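Local atomic coordinates of cell surface protein (Putative S-layer protein) (Clostridioides difficile R20291, PDB entry 5NJL), a protein that probably acts as an S-layer-associated adhesin of the cell wall, combining an extended three-domain fold with cell adhesion in vitro. Residues A102-E107 against A130-A135; N109-K114 against G121-A126; K153-G158 against V191-A196; P170-S173 against N177-P180. One frame throughout, in Å; residues are numbered along the deposited sequence. Where two conformers were deposited one is given.

Contact 1. Residues A102-E107 against A130-A135; sequences ADLSAE and ASYDSA
Apolar contact centres on the ring of Tyr-132, which meets Leu-104 and Ser-105 on helix 101-115. CB of Leu-104 lies 3.7 Å from Tyr-132 CD1, and the leucine branch CD1 adds a looser touch at Tyr-132 CE1, 4.1 Å away; the two side chains run at about a right angle. Ser-105 meets the tyrosine with both backbone and side chain: its CA is 3.8 Å from Tyr-132 CB and its CB 4.0 Å from Tyr-132 CD2. A small residue here lets the strand come close, with only 5.3 Å between the CA atoms of Ser-105 and Tyr-132. Tyr-132 holds CG anti to its backbone N (chi1 169°), and this carries the ring alongside the helix. Tyrosine suits such a half-buried site, greasy along its ring and polar at its end.

The sheet concerned is antiparallel and three-stranded, and helix 101-115 packs on it beside its outer strand 126-133. Leu-104, buried, also reaches Leu-139 of the central strand, as suits a branched aliphatic residue on the inward side of a helix.

Polar groups bond outside the interface. Ser-134 N stands 3.8 Å above one face of the Tyr-132 ring, offset toward the rim, while Tyr-132 OH is hydrogen-bonded to Asp-137 OD1 and weakly to Ser-101 OG, fixing the far end of the ring.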
loop_
_atom_site.group_PDB
_atom_site.type_symbol
_atom_site.label_atom_id
_atom_site.label_comp_id
_atom_site.label_asym_id
_atom_site.label_seq_id
_atom_site.Cartn_x
_atom_site.Cartn_y
_atom_site.Cartn_z
ATOM N N ALA A 102 21.427 -4.594 0.227
ATOM C CA ALA A 102 21.908 -3.996 -1.033
ATOM C C ALA A 102 21.933 -2.462 -1.028
ATOM O O ALA A 102 22.815 -1.853 -1.633
ATOM C CB ALA A 102 21.088 -4.498 -2.225
ATOM N N ASP A 103 20.959 -1.841 -0.376
ATOM C CA ASP A 103 20.944 -0.399 -0.212
ATOM C C ASP A 103 22.146 0.100 0.622
ATOM O O ASP A 103 22.732 1.135 0.307
ATOM C CB ASP A 103 19.658 0.059 0.500
ATOM C CG ASP A 103 18.401 -0.052 -0.367
ATOM O OD1 ASP A 103 18.509 -0.160 -1.609
ATOM O OD2 ASP A 103 17.296 0.017 0.221
ATOM N N LEU A 104 22.486 -0.616 1.685
ATOM C CA LEU A 104 23.644 -0.248 2.518
ATOM C C LEU A 104 24.952 -0.415 1.729
ATOM O O LEU A 104 25.817 0.450 1.750
ATOM C CB LEU A 104 23.704 -1.062 3.789
ATOM C CG LEU A 104 22.519 -0.881 4.731
ATOM C CD1 LEU A 104 22.588 -1.915 5.824
ATOM C CD2 LEU A 104 22.465 0.507 5.328
ATOM N N SER A 105 25.056 -1.524 1.005
ATOM C CA SER A 105 26.196 -1.801 0.183
ATOM C C SER A 105 26.387 -0.768 -0.910
ATOM O O SER A 105 27.511 -0.301 -1.120
ATOM C CB SER A 105 26.032 -3.198 -0.438
ATOM O OG SER A 105 27.213 -3.522 -1.101
ATOM N N ALA A 106 25.301 -0.387 -1.600
ATOM C CA ALA A 106 25.338 0.692 -2.604
ATOM C C ALA A 106 25.791 2.028 -2.041
ATOM O O ALA A 106 26.537 2.766 -2.688
ATOM C CB ALA A 106 23.967 0.879 -3.263
ATOM N N GLU A 107 25.332 2.353 -0.837
ATOM C CA GLU A 107 25.716 3.606 -0.212
ATOM C C GLU A 107 27.219 3.653 0.104
ATOM O O GLU A 107 27.860 4.678 -0.125
ATOM C CB GLU A 107 24.917 3.812 1.083
ATOM C CG GLU A 107 25.083 5.187 1.700
ATOM C CD GLU A 107 24.444 6.293 0.883
ATOM O OE1 GLU A 107 23.242 6.591 1.083
ATOM O OE2 GLU A 107 25.154 6.882 0.064
ATOM N N ALA A 130 34.009 4.478 4.043
ATOM C CA ALA A 130 32.678 3.940 4.232
ATOM C C ALA A 130 32.727 2.481 3.919
ATOM O O ALA A 130 33.194 2.098 2.835
ATOM C CB ALA A 130 31.680 4.649 3.338
ATOM N N SER A 131 32.227 1.672 4.834
ATOM C CA SER A 131 32.357 0.221 4.764
ATOM C C SER A 131 30.994 -0.433 4.913
ATOM O O SER A 131 30.227 -0.039 5.779
ATOM C CB SER A 131 33.276 -0.294 5.880
ATOM O OG SER A 131 34.559 0.331 5.909
ATOM N N TYR A 132 30.680 -1.433 4.083
ATOM C CA TYR A 132 29.492 -2.258 4.306
ATOM C C TYR A 132 29.984 -3.561 4.928
ATOM O O TYR A 132 30.753 -4.295 4.326
ATOM C CB TYR A 132 28.628 -2.502 3.040
ATOM C CG TYR A 132 27.596 -3.580 3.329
ATOM C CD1 TYR A 132 26.598 -3.367 4.266
ATOM C CD2 TYR A 132 27.688 -4.859 2.752
ATOM C CE1 TYR A 132 25.679 -4.356 4.597
ATOM C CE2 TYR A 132 26.759 -5.858 3.068
ATOM C CZ TYR A 132 25.759 -5.605 3.996
ATOM O OH TYR A 132 24.849 -6.593 4.362
ATOM N N ASP A 133 29.602 -3.790 6.170
ATOM C CA ASP A 133 29.972 -4.981 6.899
ATOM C C ASP A 133 28.880 -6.002 6.615
ATOM O O ASP A 133 27.769 -5.887 7.143
ATOM C CB ASP A 133 30.104 -4.682 8.385
ATOM C CG ASP A 133 30.695 -5.855 9.179
ATOM O OD1 ASP A 133 30.163 -6.984 9.103
ATOM O OD2 ASP A 133 31.679 -5.648 9.898
ATOM N N SER A 134 29.210 -6.966 5.742
ATOM C CA SER A 134 28.301 -8.051 5.331
ATOM C C SER A 134 27.790 -8.877 6.485
ATOM O O SER A 134 26.667 -9.352 6.452
ATOM C CB SER A 134 29.011 -9.017 4.375
ATOM O OG SER A 134 29.452 -8.360 3.210
ATOM N N ALA A 135 28.628 -9.063 7.492
ATOM C CA ALA A 135 28.290 -9.918 8.619
ATOM C C ALA A 135 27.282 -9.269 9.558
ATOM O O ALA A 135 26.292 -9.902 9.923
ATOM C CB ALA A 135 29.540 -10.291 9.389
#

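Contact 2. Residues N109-K114 against G121-A126; sequences NSITEK and GIYKVA. With SO4 (sulfate ion), chain M.
A phenol oxygen set among aliphatic carbons is the odd feature here: Tyr-123 OH is 3.6 Å from Ile-111 CG2 and 3.7 Å from Lys-114 CB. The hydroxyl end of the ring, rather than its flat surface, does most of the touching. Tyr-123 and Ile-111 meet at about a right angle. Ile-111 has its CG2 branch anti to the backbone N and CG1 beside that N (chi1 -68°), and both branches reach the hydroxyl, CG1 at 3.9 Å from Tyr-123 OH. Lys-114 lends the carbon part of its side chain: CB also approaches Tyr-123 CZ at 3.9 Å, while the chain bends at chi4 and its ammonium leads away toward Ser-110 OG, with which NZ makes a weak hydrogen bond.

The segments belong to helix 101-115 and to the short, weakly bonded helix 122-125 that leads into strand 126-133. Helix 101-115 lies across the three-stranded sheet, and Tyr-123 spans the gap between this helix and the start of the edge strand. Both Ile-111 and Tyr-123 are buried, and both also pack on Val-128 and Leu-166, so a large side chain is well suited to the join.

Just before the start of the short helix, Gly-121 N donates a nearly straight hydrogen bond (177°) to O1 of a sulfate ion, probably from the crystallisation liquor, 3.2 Å away. Glycine suits this place because its phi is positive. Lys-124 lays its aliphatic chain beside the same ion, CD being 3.2 Å from sulfate O4.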
loop_
_atom_site.group_PDB
_atom_site.type_symbol
_atom_site.label_atom_id
_atom_site.label_comp_id
_atom_site.label_asym_id
_atom_site.label_seq_id
_atom_site.Cartn_x
_atom_site.Cartn_y
_atom_site.Cartn_z
ATOM N N ASN A 109 29.561 2.099 -1.487
ATOM C CA ASN A 109 30.201 2.324 -2.791
ATOM C C ASN A 109 30.079 3.750 -3.249
ATOM O O ASN A 109 31.058 4.337 -3.721
ATOM C CB ASN A 109 29.634 1.396 -3.857
ATOM C CG ASN A 109 30.015 -0.048 -3.636
ATOM O OD1 ASN A 109 31.066 -0.352 -3.070
ATOM N ND2 ASN A 109 29.170 -0.955 -4.111
ATOM N N SER A 110 28.895 4.336 -3.097
ATOM C CA SER A 110 28.684 5.719 -3.497
ATOM C C SER A 110 29.543 6.710 -2.703
ATOM O O SER A 110 30.173 7.615 -3.273
ATOM C CB SER A 110 27.208 6.094 -3.344
ATOM O OG SER A 110 27.051 7.486 -3.529
ATOM N N ILE A 111 29.555 6.553 -1.380
ATOM C CA ILE A 111 30.374 7.421 -0.529
ATOM C C ILE A 111 31.874 7.287 -0.865
ATOM O O ILE A 111 32.588 8.300 -0.983
ATOM C CB ILE A 111 30.130 7.152 0.969
ATOM C CG1 ILE A 111 28.699 7.589 1.345
ATOM C CG2 ILE A 111 31.145 7.925 1.814
ATOM C CD1 ILE A 111 28.245 7.103 2.718
ATOM N N THR A 112 32.328 6.055 -1.035
ATOM C CA THR A 112 33.739 5.780 -1.348
ATOM C C THR A 112 34.116 6.498 -2.667
ATOM O O THR A 112 35.146 7.169 -2.750
ATOM C CB THR A 112 33.969 4.264 -1.420
ATOM O OG1 THR A 112 33.673 3.688 -0.150
ATOM C CG2 THR A 112 35.393 3.898 -1.815
ATOM N N GLU A 113 33.228 6.422 -3.660
ATOM C CA GLU A 113 33.445 7.111 -4.936
ATOM C C GLU A 113 33.383 8.627 -4.771
ATOM O O GLU A 113 34.273 9.327 -5.226
ATOM C CB GLU A 113 32.452 6.613 -5.996
ATOM C CG GLU A 113 32.656 7.191 -7.400
ATOM C CD GLU A 113 33.938 6.730 -8.096
ATOM O OE1 GLU A 113 34.290 7.347 -9.130
ATOM O OE2 GLU A 113 34.598 5.762 -7.636
ATOM N N LYS A 114 32.357 9.137 -4.101
ATOM C CA LYS A 114 32.256 10.570 -3.848
ATOM C C LYS A 114 33.459 11.151 -3.095
ATOM O O LYS A 114 33.851 12.275 -3.380
ATOM C CB LYS A 114 30.980 10.929 -3.076
ATOM C CG LYS A 114 29.719 11.009 -3.909
ATOM C CD LYS A 114 28.522 11.149 -2.977
ATOM C CE LYS A 114 27.289 11.725 -3.654
ATOM N NZ LYS A 114 26.652 10.754 -4.569
ATOM N N GLY A 121 30.563 20.030 2.187
ATOM C CA GLY A 121 30.189 19.550 3.506
ATOM C C GLY A 121 31.343 18.846 4.197
ATOM O O GLY A 121 32.479 19.339 4.189
ATOM N N ILE A 122 31.069 17.647 4.712
ATOM C CA ILE A 122 32.048 16.901 5.506
ATOM C C ILE A 122 33.261 16.507 4.657
ATOM O O ILE A 122 34.389 16.573 5.132
ATOM C CB ILE A 122 31.392 15.687 6.206
ATOM C CG1 ILE A 122 30.379 16.193 7.233
ATOM C CG2 ILE A 122 32.447 14.810 6.891
ATOM C CD1 ILE A 122 29.507 15.111 7.846
ATOM N N TYR A 123 33.037 16.179 3.384
ATOM C CA TYR A 123 34.122 15.782 2.501
ATOM C C TYR A 123 35.244 16.818 2.357
ATOM O O TYR A 123 36.394 16.439 2.130
ATOM C CB TYR A 123 33.613 15.468 1.104
ATOM C CG TYR A 123 32.661 14.305 0.989
ATOM C CD1 TYR A 123 33.130 12.992 1.015
ATOM C CD2 TYR A 123 31.303 14.521 0.754
ATOM C CE1 TYR A 123 32.261 11.925 0.864
ATOM C CE2 TYR A 123 30.415 13.458 0.595
ATOM C CZ TYR A 123 30.894 12.171 0.649
ATOM O OH TYR A 123 30.027 11.115 0.491
ATOM N N LYS A 124 34.896 18.096 2.488
ATOM C CA LYS A 124 35.868 19.189 2.411
ATOM C C LYS A 124 36.874 19.191 3.559
ATOM O O LYS A 124 38.025 19.538 3.360
ATOM C CB LYS A 124 35.139 20.537 2.398
ATOM C CG LYS A 124 36.021 21.727 2.047
ATOM C CD LYS A 124 35.183 22.989 1.929
ATOM C CE LYS A 124 36.054 24.209 1.627
ATOM N NZ LYS A 124 36.770 24.114 0.318
ATOM N N VAL A 125 36.421 18.830 4.755
ATOM C CA VAL A 125 37.210 18.981 5.968
ATOM C C VAL A 125 37.638 17.662 6.612
ATOM O O VAL A 125 38.320 17.687 7.638
ATOM C CB VAL A 125 36.437 19.838 6.997
ATOM C CG1 VAL A 125 36.232 21.238 6.418
ATOM C CG2 VAL A 125 35.105 19.181 7.416
ATOM N N ALA A 126 37.232 16.530 6.026
ATOM C CA ALA A 126 37.519 15.210 6.605
ATOM C C ALA A 126 37.855 14.167 5.561
ATOM O O ALA A 126 37.296 14.201 4.451
ATOM C CB ALA A 126 36.332 14.752 7.452
HETATM S S SO4 M . 30.930 23.389 2.562
HETATM O O1 SO4 M . 30.067 23.073 1.395
HETATM O O2 SO4 M . 31.421 24.781 2.453
HETATM O O3 SO4 M . 30.164 23.226 3.824
HETATM O O4 SO4 M . 32.102 22.484 2.593
#

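Contact 3. Residues K153-G158 against V191-A196; sequences KTIEIG and VKLGVA
The flat group of this contact is a peptide, not a ring: the carbonyl of Val-191, which meets Ile-155 on one side and water at its oxygen. Methyl CD1 of Ile-155 stands over one face of that peptide, well out of its plane, and lies 3.9 Å from Val-191 O. The water comes in much nearer to the plane and donates to Val-191 O at 2.6 Å, with a bent C=O...water angle of about 124°. The same water also accepts a weak hydrogen bond from Lys-153 NZ at 3.3 Å, so it bridges the start of the strand to the loop.

Deeper in, Ile-155 uses its second branch. Chi1 (-60°) sets CG2 anti to the backbone N and CG1 beside it, spreading the side chain two ways; chi2 (-69°) then turns CD1 to the carbonyl, while CG2 meets Leu-193 CD1 at 4.1 Å. The isoleucine and leucine slide past each other in opposite directions. Leu-193 also rests on Leu-166 and on Ile-141 of the neighbouring strand, and a branched aliphatic residue fits such a many-sided apolar site.

Strand 152-158 is an outer strand of the three-stranded antiparallel sheet, and the loop 191-196 passes over one face of it. Val-191 and Lys-192 both face Val-171, a classic beta bulge.

Loose van der Waals contact implies a join that excludes solvent around Ile-155 and Leu-193; the segments share no direct hydrogen bond, and their polar link is the one water, weakly held on the lysine side.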
loop_
_atom_site.group_PDB
_atom_site.type_symbol
_atom_site.label_atom_id
_atom_site.label_comp_id
_atom_site.label_asym_id
_atom_site.label_seq_id
_atom_site.Cartn_x
_atom_site.Cartn_y
_atom_site.Cartn_z
ATOM N N LYS A 153 35.635 10.087 14.076
ATOM C CA LYS A 153 34.271 9.705 14.452
ATOM C C LYS A 153 33.878 8.516 13.594
ATOM O O LYS A 153 34.171 8.490 12.395
ATOM C CB LYS A 153 33.314 10.867 14.191
ATOM C CG LYS A 153 31.875 10.582 14.557
ATOM C CD LYS A 153 31.711 10.611 16.073
ATOM C CE LYS A 153 30.379 10.026 16.477
ATOM N NZ LYS A 153 30.230 10.259 17.937
ATOM N N THR A 154 33.238 7.534 14.208
ATOM C CA THR A 154 32.652 6.430 13.489
ATOM C C THR A 154 31.150 6.440 13.743
ATOM O O THR A 154 30.713 6.520 14.902
ATOM C CB THR A 154 33.284 5.083 13.908
ATOM O OG1 THR A 154 34.629 5.049 13.437
ATOM C CG2 THR A 154 32.546 3.908 13.259
ATOM N N ILE A 155 30.373 6.310 12.671
ATOM C CA ILE A 155 28.906 6.317 12.729
ATOM C C ILE A 155 28.425 5.027 12.080
ATOM O O ILE A 155 28.893 4.685 10.979
ATOM C CB ILE A 155 28.332 7.510 11.920
ATOM C CG1 ILE A 155 28.824 8.861 12.465
ATOM C CG2 ILE A 155 26.810 7.487 11.859
ATOM C CD1 ILE A 155 28.264 9.224 13.811
ATOM N N GLU A 156 27.486 4.341 12.747
ATOM C CA GLU A 156 26.892 3.093 12.241
ATOM C C GLU A 156 25.467 3.364 11.740
ATOM O O GLU A 156 24.651 3.981 12.446
ATOM C CB GLU A 156 26.903 1.991 13.312
ATOM C CG GLU A 156 26.127 0.723 12.948
ATOM C CD GLU A 156 26.082 -0.294 14.084
ATOM O OE1 GLU A 156 27.174 -0.738 14.501
ATOM O OE2 GLU A 156 24.961 -0.635 14.551
ATOM N N ILE A 157 25.185 2.903 10.522
ATOM C CA ILE A 157 23.907 3.117 9.832
ATOM C C ILE A 157 23.374 1.720 9.493
ATOM O O ILE A 157 24.120 0.865 8.990
ATOM C CB ILE A 157 24.093 3.959 8.550
ATOM C CG1 ILE A 157 24.750 5.327 8.832
ATOM C CG2 ILE A 157 22.773 4.166 7.816
ATOM C CD1 ILE A 157 23.910 6.291 9.627
ATOM N N GLY A 158 22.096 1.482 9.781
ATOM C CA GLY A 158 21.481 0.177 9.544
ATOM C C GLY A 158 20.241 0.201 8.666
ATOM O O GLY A 158 19.757 1.252 8.250
ATOM N N VAL A 191 27.275 13.924 16.277
ATOM C CA VAL A 191 26.461 12.937 16.955
ATOM C C VAL A 191 25.671 12.152 15.921
ATOM O O VAL A 191 25.527 10.940 16.052
ATOM C CB VAL A 191 25.526 13.594 17.992
ATOM C CG1 VAL A 191 24.473 12.603 18.504
ATOM C CG2 VAL A 191 26.354 14.128 19.157
ATOM N N LYS A 192 25.162 12.822 14.906
ATOM C CA LYS A 192 24.541 12.120 13.800
ATOM C C LYS A 192 24.728 12.875 12.521
ATOM O O LYS A 192 24.921 14.097 12.520
ATOM C CB LYS A 192 23.060 11.823 14.093
ATOM C CG LYS A 192 22.198 13.001 14.439
ATOM C CD LYS A 192 20.824 12.556 14.974
ATOM C CE LYS A 192 20.022 13.780 15.378
ATOM N NZ LYS A 192 18.639 13.523 15.835
ATOM N N LEU A 193 24.756 12.132 11.429
ATOM C CA LEU A 193 24.947 12.711 10.126
ATOM C C LEU A 193 23.654 13.343 9.629
ATOM O O LEU A 193 22.547 12.932 10.016
ATOM C CB LEU A 193 25.446 11.682 9.139
ATOM C CG LEU A 193 26.762 10.994 9.478
ATOM C CD1 LEU A 193 26.966 9.827 8.540
ATOM C CD2 LEU A 193 27.897 12.002 9.340
ATOM N N GLY A 194 23.805 14.352 8.782
ATOM C CA GLY A 194 22.650 14.951 8.115
ATOM C C GLY A 194 22.028 13.952 7.154
ATOM O O GLY A 194 22.689 13.013 6.680
ATOM N N VAL A 195 20.759 14.159 6.863
ATOM C CA VAL A 195 20.034 13.240 5.992
ATOM C C VAL A 195 19.840 13.781 4.573
ATOM O O VAL A 195 19.968 14.975 4.300
ATOM C CB VAL A 195 18.695 12.824 6.626
ATOM C CG1 VAL A 195 18.957 12.067 7.902
ATOM C CG2 VAL A 195 17.783 14.023 6.873
ATOM N N ALA A 196 19.501 12.881 3.663
ATOM C CA ALA A 196 19.207 13.237 2.300
ATOM C C ALA A 196 17.862 13.989 2.277
ATOM O O ALA A 196 17.132 14.034 3.280
ATOM C CB ALA A 196 19.174 11.997 1.415
HETATM O O HOH W 1 27.034 9.449 17.621
#

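Contact 4. Residues P170-S173 against N177-P180; sequences PVDS and NLDP. With SO4 (sulfate ion), chain I.
One hydrogen bond joins the backbones directly: Leu-178 N donates to Pro-170 O at 2.8 Å, nearly straight at both ends, with 165° at the hydrogen and 177° at the carbonyl oxygen. The same oxygen receives a CA-H...O contact from Asn-177 CA at 3.3 Å. Val-171 and Asn-177 form a single beta bridge, with three residues between the segments to turn the chain back on itself in a hairpin-like loop. Proline can serve beside the bridge because its carbonyl, not an N-H, is what is needed.

The apolar contact is between two prolines, whose rings meet obliquely, Pro-170 CD to Pro-180 CG at 3.8 Å, two rigid residues that suit a loop without regular structure.

Two van der Waals contacts set a methyl group against an oxygen. Leu-178, its CG anti to the backbone N (chi1 -173°), extends CD2 to Asp-172, crossing it at about a right angle, 3.6 Å from OD2. On the exposed side, Asn-177 OD1 touches Val-171 CG2 at 3.2 Å.

Polar ends are tied within the turn or to an ion. Asp-172 OD1 bonds to Thr-174 OG1 inside the turn. Ser-173 OG donates to O2 of a sulfate ion at 2.7 Å, an ion probably from the crystallisation liquor and also held by Lys-189.

Between strands 152-158 and 199-200, this loop rests both prolines on Ile-122 of helix 122-125, while Val-171 pairs by backbone bonds with Val-191 and Lys-192.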
loop_
_atom_site.group_PDB
_atom_site.type_symbol
_atom_site.label_atom_id
_atom_site.label_comp_id
_atom_site.label_asym_id
_atom_site.label_seq_id
_atom_site.Cartn_x
_atom_site.Cartn_y
_atom_site.Cartn_z
ATOM N N PRO A 170 25.934 18.003 9.652
ATOM C CA PRO A 170 25.621 17.035 10.673
ATOM C C PRO A 170 25.084 17.726 11.927
ATOM O O PRO A 170 25.064 18.946 11.994
ATOM C CB PRO A 170 26.981 16.368 10.931
ATOM C CG PRO A 170 27.963 17.476 10.699
ATOM C CD PRO A 170 27.384 18.245 9.550
ATOM N N VAL A 171 24.672 16.938 12.901
ATOM C CA VAL A 171 24.138 17.409 14.158
ATOM C C VAL A 171 25.098 17.137 15.301
ATOM O O VAL A 171 25.645 16.031 15.419
ATOM C CB VAL A 171 22.786 16.736 14.438
ATOM C CG1 VAL A 171 22.182 17.193 15.747
ATOM C CG2 VAL A 171 21.849 17.017 13.281
ATOM N N ASP A 172 25.275 18.139 16.162
ATOM C CA ASP A 172 26.111 18.009 17.349
ATOM C C ASP A 172 25.267 17.771 18.618
ATOM O O ASP A 172 24.047 17.560 18.523
ATOM C CB ASP A 172 27.108 19.196 17.440
ATOM C CG ASP A 172 26.501 20.509 17.954
ATOM O OD1 ASP A 172 25.287 20.564 18.268
ATOM O OD2 ASP A 172 27.286 21.524 18.017
ATOM N N SER A 173 25.895 17.824 19.782
ATOM C CA SER A 173 25.230 17.422 21.024
ATOM C C SER A 173 24.203 18.460 21.504
ATOM O O SER A 173 23.351 18.144 22.320
ATOM C CB SER A 173 26.254 17.158 22.118
ATOM O OG SER A 173 27.022 18.333 22.373
ATOM N N ASN A 177 22.139 21.623 13.729
ATOM C CA ASN A 177 22.728 21.274 12.430
ATOM C C ASN A 177 23.872 22.244 12.149
ATOM O O ASN A 177 23.676 23.414 11.881
ATOM C CB ASN A 177 21.656 21.278 11.318
ATOM C CG ASN A 177 20.717 20.097 11.441
ATOM O OD1 ASN A 177 20.989 19.025 10.920
ATOM N ND2 ASN A 177 19.663 20.261 12.185
ATOM N N LEU A 178 25.078 21.734 12.274
ATOM C CA LEU A 178 26.295 22.527 12.359
ATOM C C LEU A 178 27.012 22.523 11.016
ATOM O O LEU A 178 27.089 21.500 10.358
ATOM C CB LEU A 178 27.138 21.888 13.487
ATOM C CG LEU A 178 28.403 22.556 13.951
ATOM C CD1 LEU A 178 28.095 23.897 14.598
ATOM C CD2 LEU A 178 29.146 21.640 14.906
ATOM N N ASP A 179 27.499 23.674 10.558
ATOM C CA ASP A 179 28.216 23.760 9.295
ATOM C C ASP A 179 29.650 23.204 9.451
ATOM O O ASP A 179 30.398 23.696 10.288
ATOM C CB ASP A 179 28.245 25.224 8.816
ATOM C CG ASP A 179 28.944 25.415 7.482
ATOM O OD1 ASP A 179 29.528 24.493 6.876
ATOM O OD2 ASP A 179 28.944 26.561 7.012
ATOM N N PRO A 180 30.036 22.198 8.643
ATOM C CA PRO A 180 31.389 21.614 8.786
ATOM C C PRO A 180 32.545 22.568 8.478
ATOM O O PRO A 180 33.656 22.299 8.898
ATOM C CB PRO A 180 31.401 20.475 7.765
ATOM C CG PRO A 180 29.973 20.158 7.516
ATOM C CD PRO A 180 29.230 21.450 7.654
HETATM S S SO4 I . 30.370 17.975 23.847
HETATM O O1 SO4 I . 30.512 19.224 23.057
HETATM O O2 SO4 I . 29.224 17.173 23.367
HETATM O O3 SO4 I . 30.165 18.332 25.272
HETATM O O4 SO4 I . 31.597 17.156 23.694
#

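All four contacts lie in one domain around a three-stranded antiparallel sheet. Contacts 1 and 2 share helix 101-115 and touch through Ala-130, with contact 2 nested in the loop closed by contact 1. Contact 3 joins the other outer strand to the long loop, and contact 4 is nested within that loop, the two tied by the bonds of Val-171 to Val-191 and Lys-192. Contacts 2 and 3 are the more buried, and they meet where Ile-122 packs on Leu-193; contacts 1 and 4 are partly buried. Chemistry follows place: the first three rest mainly on van der Waals packing, contact 3 adding a water bridge, whereas contact 4, without helix or strand, has a direct backbone hydrogen bond.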